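Mll8193 protein (PDB 3FH1) is an NTF2-like protein of unknown function with a SnoaL-like domain, two copies of which associate in the crystal assembly. Local coordinates at residues 36-39 against 40-44; 51-55 against 56-60; 67-70 against 71-75. All blocks are in the same frame, centred on the assembly; numbering follows the deposited sequence.

Interaction 1: 36-39 against 40-44; sequences AALP and ELIAE. With EDO (1,2-ethanediol), chain D.
Leu-41 N reaches back to Leu-38 O in a three-residue step of 3.0 Å, with a weaker four-residue bond to Ala-37 O and a weak Ile-42 N to Pro-39 O bond of 3.3 Å, so the chain makes one loosely bonded helical turn before straightening into strand 42-43. The Leu-41 N-H stands well above the Leu-38 carbonyl plane, 54° out of it. On the inner side, CD1 of Ile-42 passes slantwise against CB of Leu-38 at 3.9 Å and also lies 3.3 Å from Leu-38 O. Ile-42 CG1 sits beside its own backbone N (chi1 -62°), which folds the branch back over the turn. Alongside, Leu-41 CD1 meets CB of Ala-37 at 4.3 Å. Leu-38 and Ile-42 both rest on helix 63-75, while Ala-37 packs on Val-29 of helix 16-31. The outer side is polar. Glu-40 carries CG between its backbone N and carbonyl carbon (chi1 72°), bringing OE1 within 2.6 Å of a water that also donates to Ala-36 O and accepts from Glu-40 N. OE2 forms a long, weak ion pair with Arg-25. A 1,2-ethanediol, probably from the crystallisation liquor, donates through O1 to Pro-39 O at 2.9 Å. The chemistry is thus two-sided: aliphatic carbons seat the turn on its neighbouring helices, while water, diol and carboxylate meet the polar groups on its exposed side.

Interaction 2: 51-55 against 56-60; sequences TVPAP and DGARH
Ala-58 N points almost straight at Val-52 O, 3.0 Å away with an N-H...O angle of 177°, and Gly-57 N donates to Pro-53 O at 2.9 Å, closing a five-residue alpha-turn. Both donors stand above the plane of the carbonyl they bind. A water adds a second link within the turn, donating to Pro-53 O at 2.8 Å and accepting from Asp-56 N at 3.1 Å, so the Pro-53 oxygen is held by a backbone N-H and a water together. Apolar contact is slight: CD of Pro-53 lies 4.3 Å from CB of Ala-58 in the conformer given. Separately, the Pro-55 ring and the Asp-56 carboxylate, on neighbouring residues, pass obliquely in a loose contact, CG to OD2 4.0 Å. The peptides before Pro-53 and Pro-55 are both cis, which bends the chain sharply twice, and Gly-57 takes a positive phi of 80°, readily adopted without a side chain. The charged contact is with the second subunit. With CG beside its backbone N (chi1 -66°), Asp-56 puts OD1 in a salt bridge with Arg-98 of the second subunit, while its carbonyl oxygen accepts from Arg-108 of that subunit. An asparagine here would probably leave that Arg-98 without its charged mate and weaken this subunit contact. Val-52, Ala-54 and Pro-55 also pack on the second subunit. The loop is the connection of a beta-hairpin, joining antiparallel strands 46-49 and 59-61 at one edge of the chain's sheet, and its tip lies against the second subunit.

Interaction 3: 67-70 against 71-75; sequences VQLW and SAIAT
The indole of Trp-70 meets CD1 of Ile-73 obliquely, 4.3 Å from ring atom CD1, while Phe-26 and Phe-30 of helix 16-31 make edge-to-face contacts with it. Its NE1 donates to an unidentified ligand, probably from the crystallisation liquor. Trp-70 CG lies beside the backbone N (chi1 -82°), which swings the ring off the helix surface toward the interior, where Ile-48 of strand 46-49 also touches it. One turn along, CD1 of Ile-73 slants across Leu-69 at 3.9 Å from CG, and Leu-69 continues onto Ile-48 and Asn-50. These side chains line the inward side of helix 63-75, which with helix 16-31 packs over the curved sheet in the cone-like NTF2 fold. The backbone is regular alpha-helix: Ile-73 N binds Leu-69 O at 3.1 Å, and Ala-74 N binds Trp-70 O at 2.9 Å. Ser-71 N reaches Val-67 O at 2.8 Å. Ser-71 is modelled in two conformers, and in the one given Val-67 O also accepts from Ser-71 OG, at 2.6 Å from the opposite face of the carbonyl plane. There OG lies beside its own backbone N (chi1 -63°), folded down on the preceding turn near CG1 of Val-67. Toward the end of the helix, Thr-75 OG1 likewise bonds the carbonyl oxygen four residues back, Ser-71 O, at 2.8 Å, though from a different rotamer, while its N-H makes weak bonds to Ser-71 O and Ala-72 O.

Interactions 1 and 3 are partly buried and meet directly: Ile-42 CD1 lies 3.6 Å from Trp-70 CE3, and Leu-38 CD1 is equally close to Trp-70 CB, so the turn at 36-44 and helix 63-75 share one apolar layer beside helix 16-31. Interaction 2 is a surface contact, its centre about 22 Å from that of interaction 1, and faces the second subunit. It joins interaction 3 through His-60, whose CD2 touches Leu-69 CD2 at 3.6 Å just before the chain enters the helix. Regular helical bonds and aromatic packing mark 67-75, weaker irregular bonds mark 36-44, and cis prolines with an intersubunit salt bridge mark 51-60.

Interaction 1: 36-39 against 40-44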
loop_
_atom_site.group_PDB
_atom_site.type_symbol
_atom_site.label_atom_id
_atom_site.label_comp_id
_atom_site.label_asym_id
_atom_site.label_seq_id
_atom_site.Cartn_x
_atom_site.Cartn_y
_atom_site.Cartn_z
ATOM N N ALA A 36 -12.446 15.211 15.902
ATOM C CA ALA A 36 -13.863 15.593 15.767
ATOM C C ALA A 36 -14.509 15.129 14.450
ATOM O O ALA A 36 -15.637 14.664 14.459
ATOM C CB ALA A 36 -14.014 17.133 15.934
ATOM N N ALA A 37 -13.791 15.210 13.334
ATOM C CA ALA A 37 -14.340 14.767 12.022
ATOM C C ALA A 37 -14.494 13.280 11.821
ATOM O O ALA A 37 -15.109 12.846 10.812
ATOM C CB ALA A 37 -13.464 15.337 10.828
ATOM N N LEU A 38 -13.895 12.455 12.670
ATOM C CA LEU A 38 -13.855 11.058 12.323
ATOM C C LEU A 38 -15.211 10.415 12.094
ATOM O O LEU A 38 -15.397 9.756 11.069
ATOM C CB LEU A 38 -13.002 10.190 13.255
ATOM C CG LEU A 38 -11.496 10.337 13.209
ATOM C CD1 LEU A 38 -10.907 9.654 14.462
ATOM C CD2 LEU A 38 -10.928 9.785 11.863
ATOM N N PRO A 39 -16.162 10.592 13.029
ATOM C CA PRO A 39 -17.403 9.852 12.805
ATOM C C PRO A 39 -18.129 10.112 11.503
ATOM O O PRO A 39 -18.631 9.163 10.890
ATOM C CB PRO A 39 -18.265 10.277 13.976
ATOM C CG PRO A 39 -17.316 10.681 15.028
ATOM C CD PRO A 39 -16.162 11.300 14.325
ATOM N N GLU A 40 -18.152 11.365 11.044
ATOM C CA GLU A 40 -18.888 11.660 9.818
ATOM C C GLU A 40 -18.217 11.099 8.569
ATOM O O GLU A 40 -18.857 10.928 7.521
ATOM C CB GLU A 40 -19.085 13.165 9.715
ATOM C CG GLU A 40 -17.829 13.921 9.377
ATOM C CD GLU A 40 -17.913 15.423 9.766
ATOM O OE1 GLU A 40 -18.227 15.737 10.927
ATOM O OE2 GLU A 40 -17.617 16.248 8.890
ATOM N N LEU A 41 -16.933 10.770 8.670
ATOM C CA LEU A 41 -16.170 10.258 7.527
ATOM C C LEU A 41 -16.206 8.730 7.408
ATOM O O LEU A 41 -15.715 8.202 6.414
ATOM C CB LEU A 41 -14.694 10.663 7.633
ATOM C CG LEU A 41 -14.371 12.144 7.633
ATOM C CD1 LEU A 41 -12.875 12.302 7.840
ATOM C CD2 LEU A 41 -14.820 12.756 6.320
ATOM N N ILE A 42 -16.726 8.016 8.434
ATOM C CA ILE A 42 -16.580 6.573 8.582
ATOM C C ILE A 42 -17.926 5.896 8.443
ATOM O O ILE A 42 -18.890 6.296 9.093
ATOM C CB ILE A 42 -15.949 6.263 9.968
ATOM C CG1 ILE A 42 -14.563 6.912 9.978
ATOM C CG2 ILE A 42 -15.858 4.731 10.284
ATOM C CD1 ILE A 42 -13.824 6.890 11.301
ATOM N N ALA A 43 -17.987 4.898 7.576
ATOM C CA ALA A 43 -19.180 4.089 7.379
ATOM C C ALA A 43 -19.529 3.259 8.620
ATOM O O ALA A 43 -18.650 2.902 9.427
ATOM C CB ALA A 43 -18.998 3.154 6.176
ATOM N N GLU A 44 -20.823 2.955 8.773
ATOM C CA GLU A 44 -21.277 2.161 9.906
ATOM C C GLU A 44 -20.514 0.869 9.986
ATOM O O GLU A 44 -20.150 0.416 11.086
ATOM C CB GLU A 44 -22.768 1.843 9.774
ATOM C CG GLU A 44 -23.328 1.157 10.984
ATOM C CD GLU A 44 -24.826 0.810 10.808
ATOM O OE1 GLU A 44 -25.146 -0.268 10.277
ATOM O OE2 GLU A 44 -25.664 1.628 11.220
HETATM C C1 EDO D . -22.014 9.062 10.637
HETATM O O1 EDO D . -21.153 9.044 9.461
HETATM C C2 EDO D . -23.087 10.121 10.505
HETATM O O2 EDO D . -22.505 11.380 10.089
HETATM O O HOH W 1 -17.701 13.878 12.700
#

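Interaction 2: 51-55 against 56-60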
loop_
_atom_site.group_PDB
_atom_site.type_symbol
_atom_site.label_atom_id
_atom_site.label_comp_id
_atom_site.label_asym_id
_atom_site.label_seq_id
_atom_site.Cartn_x
_atom_site.Cartn_y
_atom_site.Cartn_z
ATOM N N THR A 51 -1.860 -2.272 11.118
ATOM C CA THR A 51 -0.476 -2.535 10.688
ATOM C C THR A 51 0.181 -3.676 11.403
ATOM O O THR A 51 1.135 -4.260 10.887
ATOM C CB THR A 51 0.399 -1.311 10.919
ATOM O OG1 THR A 51 0.321 -0.939 12.319
ATOM C CG2 THR A 51 0.017 -0.103 10.055
ATOM N N VAL A 52 -0.319 -3.952 12.600
ATOM C CA VAL A 52 0.210 -4.974 13.487
ATOM C C VAL A 52 -0.900 -5.747 14.166
ATOM O O VAL A 52 -2.024 -5.268 14.298
ATOM C CB VAL A 52 1.124 -4.339 14.604
ATOM C CG1 VAL A 52 2.289 -3.646 13.945
ATOM C CG2 VAL A 52 0.343 -3.320 15.464
ATOM N N PRO A 53 -0.592 -6.967 14.604
ATOM C CA PRO A 53 0.635 -7.707 14.432
ATOM C C PRO A 53 0.608 -8.642 13.240
ATOM O O PRO A 53 -0.425 -9.183 12.895
ATOM C CB PRO A 53 0.675 -8.571 15.696
ATOM C CG PRO A 53 -0.798 -8.844 15.933
ATOM C CD PRO A 53 -1.566 -7.703 15.450
ATOM N N ALA A 54 1.764 -8.878 12.652
ATOM C CA ALA A 54 1.924 -9.967 11.702
ATOM C C ALA A 54 1.423 -11.264 12.353
ATOM O O ALA A 54 1.555 -11.455 13.570
ATOM C CB ALA A 54 3.381 -10.100 11.306
ATOM N N PRO A 55 0.926 -12.197 11.544
ATOM C CA PRO A 55 0.852 -12.172 10.094
ATOM C C PRO A 55 -0.204 -11.341 9.474
ATOM O O PRO A 55 0.004 -10.869 8.357
ATOM C CB PRO A 55 0.598 -13.629 9.753
ATOM C CG PRO A 55 -0.172 -14.156 10.923
ATOM C CD PRO A 55 0.446 -13.489 12.106
ATOM N N ASP A 56 -1.321 -11.143 10.152
ATOM C CA ASP A 56 -2.539 -10.630 9.505
ATOM C C ASP A 56 -2.890 -9.163 9.701
ATOM O O ASP A 56 -3.665 -8.566 8.922
ATOM C CB ASP A 56 -3.746 -11.467 9.954
ATOM C CG ASP A 56 -3.692 -12.875 9.492
ATOM O OD1 ASP A 56 -3.216 -13.106 8.371
ATOM O OD2 ASP A 56 -4.091 -13.795 10.245
ATOM N N GLY A 57 -2.382 -8.600 10.802
ATOM C CA GLY A 57 -2.820 -7.334 11.316
ATOM C C GLY A 57 -4.116 -7.536 12.097
ATOM O O GLY A 57 -4.926 -8.355 11.691
ATOM N N ALA A 58 -4.287 -6.847 13.220
ATOM C CA ALA A 58 -5.544 -6.901 13.930
ATOM C C ALA A 58 -6.607 -6.399 12.970
ATOM O O ALA A 58 -6.276 -5.931 11.864
ATOM C CB ALA A 58 -5.481 -6.034 15.182
ATOM N N ARG A 59 -7.865 -6.562 13.364
ATOM C CA ARG A 59 -8.998 -6.075 12.620
ATOM C C ARG A 59 -9.879 -5.307 13.576
ATOM O O ARG A 59 -10.044 -5.717 14.717
ATOM C CB ARG A 59 -9.734 -7.266 11.994
ATOM C CG ARG A 59 -10.806 -6.943 11.040
ATOM C CD ARG A 59 -11.402 -8.230 10.486
ATOM N NE ARG A 59 -12.423 -8.009 9.449
ATOM C CZ ARG A 59 -13.707 -7.828 9.688
ATOM N NH1 ARG A 59 -14.188 -7.899 10.932
ATOM N NH2 ARG A 59 -14.529 -7.628 8.666
ATOM N N HIS A 60 -10.428 -4.188 13.112
ATOM C CA HIS A 60 -11.351 -3.354 13.915
ATOM C C HIS A 60 -12.544 -3.194 13.022
ATOM O O HIS A 60 -12.406 -2.827 11.851
ATOM C CB HIS A 60 -10.733 -2.007 14.305
ATOM C CG HIS A 60 -9.452 -2.152 15.039
ATOM N ND1 HIS A 60 -9.371 -2.080 16.410
ATOM C CD2 HIS A 60 -8.218 -2.453 14.596
ATOM C CE1 HIS A 60 -8.126 -2.325 16.775
ATOM N NE2 HIS A 60 -7.415 -2.566 15.697
HETATM O O HOH W 2 -2.175 -11.302 13.105
#

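Interaction 3: 67-70 against 71-75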
loop_
_atom_site.group_PDB
_atom_site.type_symbol
_atom_site.label_atom_id
_atom_site.label_comp_id
_atom_site.label_asym_id
_atom_site.label_seq_id
_atom_site.Cartn_x
_atom_site.Cartn_y
_atom_site.Cartn_z
ATOM N N VAL A 67 -13.479 4.698 14.942
ATOM C CA VAL A 67 -13.323 6.023 15.609
ATOM C C VAL A 67 -12.438 5.923 16.845
ATOM O O VAL A 67 -11.513 6.739 17.025
ATOM C CB VAL A 67 -14.683 6.699 15.982
ATOM C CG1 VAL A 67 -14.420 7.944 16.883
ATOM C CG2 VAL A 67 -15.472 7.052 14.644
ATOM N N GLN A 68 -12.650 4.908 17.676
ATOM C CA GLN A 68 -11.879 4.822 18.914
ATOM C C GLN A 68 -10.387 4.665 18.592
ATOM O O GLN A 68 -9.552 5.310 19.244
ATOM C CB GLN A 68 -12.344 3.664 19.769
ATOM C CG GLN A 68 -11.699 3.591 21.139
ATOM C CD GLN A 68 -12.419 2.554 22.028
ATOM O OE1 GLN A 68 -13.668 2.524 22.107
ATOM N NE2 GLN A 68 -11.639 1.693 22.669
ATOM N N LEU A 69 -10.054 3.801 17.636
ATOM C CA LEU A 69 -8.668 3.516 17.321
ATOM C C LEU A 69 -7.997 4.742 16.727
ATOM O O LEU A 69 -6.960 5.184 17.192
ATOM C CB LEU A 69 -8.515 2.339 16.383
ATOM C CG LEU A 69 -7.065 1.986 15.902
ATOM C CD1 LEU A 69 -6.255 1.490 17.022
ATOM C CD2 LEU A 69 -7.070 0.991 14.765
ATOM N N TRP A 70 -8.599 5.305 15.699
ATOM C CA TRP A 70 -8.009 6.474 15.079
ATOM C C TRP A 70 -7.923 7.692 16.021
ATOM O O TRP A 70 -6.969 8.469 15.952
ATOM C CB TRP A 70 -8.751 6.805 13.818
ATOM C CG TRP A 70 -8.313 5.975 12.655
ATOM C CD1 TRP A 70 -7.034 5.578 12.355
ATOM C CD2 TRP A 70 -9.133 5.509 11.575
ATOM N NE1 TRP A 70 -7.021 4.902 11.142
ATOM C CE2 TRP A 70 -8.287 4.903 10.638
ATOM C CE3 TRP A 70 -10.506 5.606 11.284
ATOM C CZ2 TRP A 70 -8.777 4.332 9.479
ATOM C CZ3 TRP A 70 -10.977 5.039 10.157
ATOM C CH2 TRP A 70 -10.111 4.398 9.250
ATOM N N SER A 71 -8.917 7.874 16.889
ATOM C CA SER A 71 -8.909 8.975 17.873
ATOM C C SER A 71 -7.727 8.866 18.833
ATOM O O SER A 71 -7.082 9.856 19.194
ATOM C CB SER A 71 -10.227 8.997 18.660
ATOM O OG SER A 71 -11.320 9.261 17.801
ATOM N N ALA A 72 -7.462 7.653 19.274
ATOM C CA ALA A 72 -6.368 7.427 20.197
ATOM C C ALA A 72 -5.052 7.731 19.471
ATOM O O ALA A 72 -4.136 8.315 20.055
ATOM C CB ALA A 72 -6.378 5.983 20.699
ATOM N N ILE A 73 -4.937 7.241 18.246
ATOM C CA ILE A 73 -3.726 7.441 17.426
ATOM C C ILE A 73 -3.484 8.929 17.249
ATOM O O ILE A 73 -2.360 9.395 17.446
ATOM C CB ILE A 73 -3.765 6.703 16.077
ATOM C CG1 ILE A 73 -3.665 5.185 16.336
ATOM C CG2 ILE A 73 -2.595 7.195 15.140
ATOM C CD1 ILE A 73 -4.010 4.333 15.123
ATOM N N ALA A 74 -4.532 9.658 16.904
ATOM C CA ALA A 74 -4.444 11.101 16.609
ATOM C C ALA A 74 -4.063 11.955 17.788
ATOM O O ALA A 74 -3.585 13.067 17.609
ATOM C CB ALA A 74 -5.769 11.634 16.032
ATOM N N THR A 75 -4.361 11.474 18.975
ATOM C CA THR A 75 -4.166 12.262 20.173
ATOM C C THR A 75 -3.088 11.721 21.118
ATOM O O THR A 75 -2.942 12.238 22.236
ATOM C CB THR A 75 -5.510 12.434 20.960
ATOM O OG1 THR A 75 -5.983 11.148 21.369
ATOM C CG2 THR A 75 -6.542 13.148 20.105
#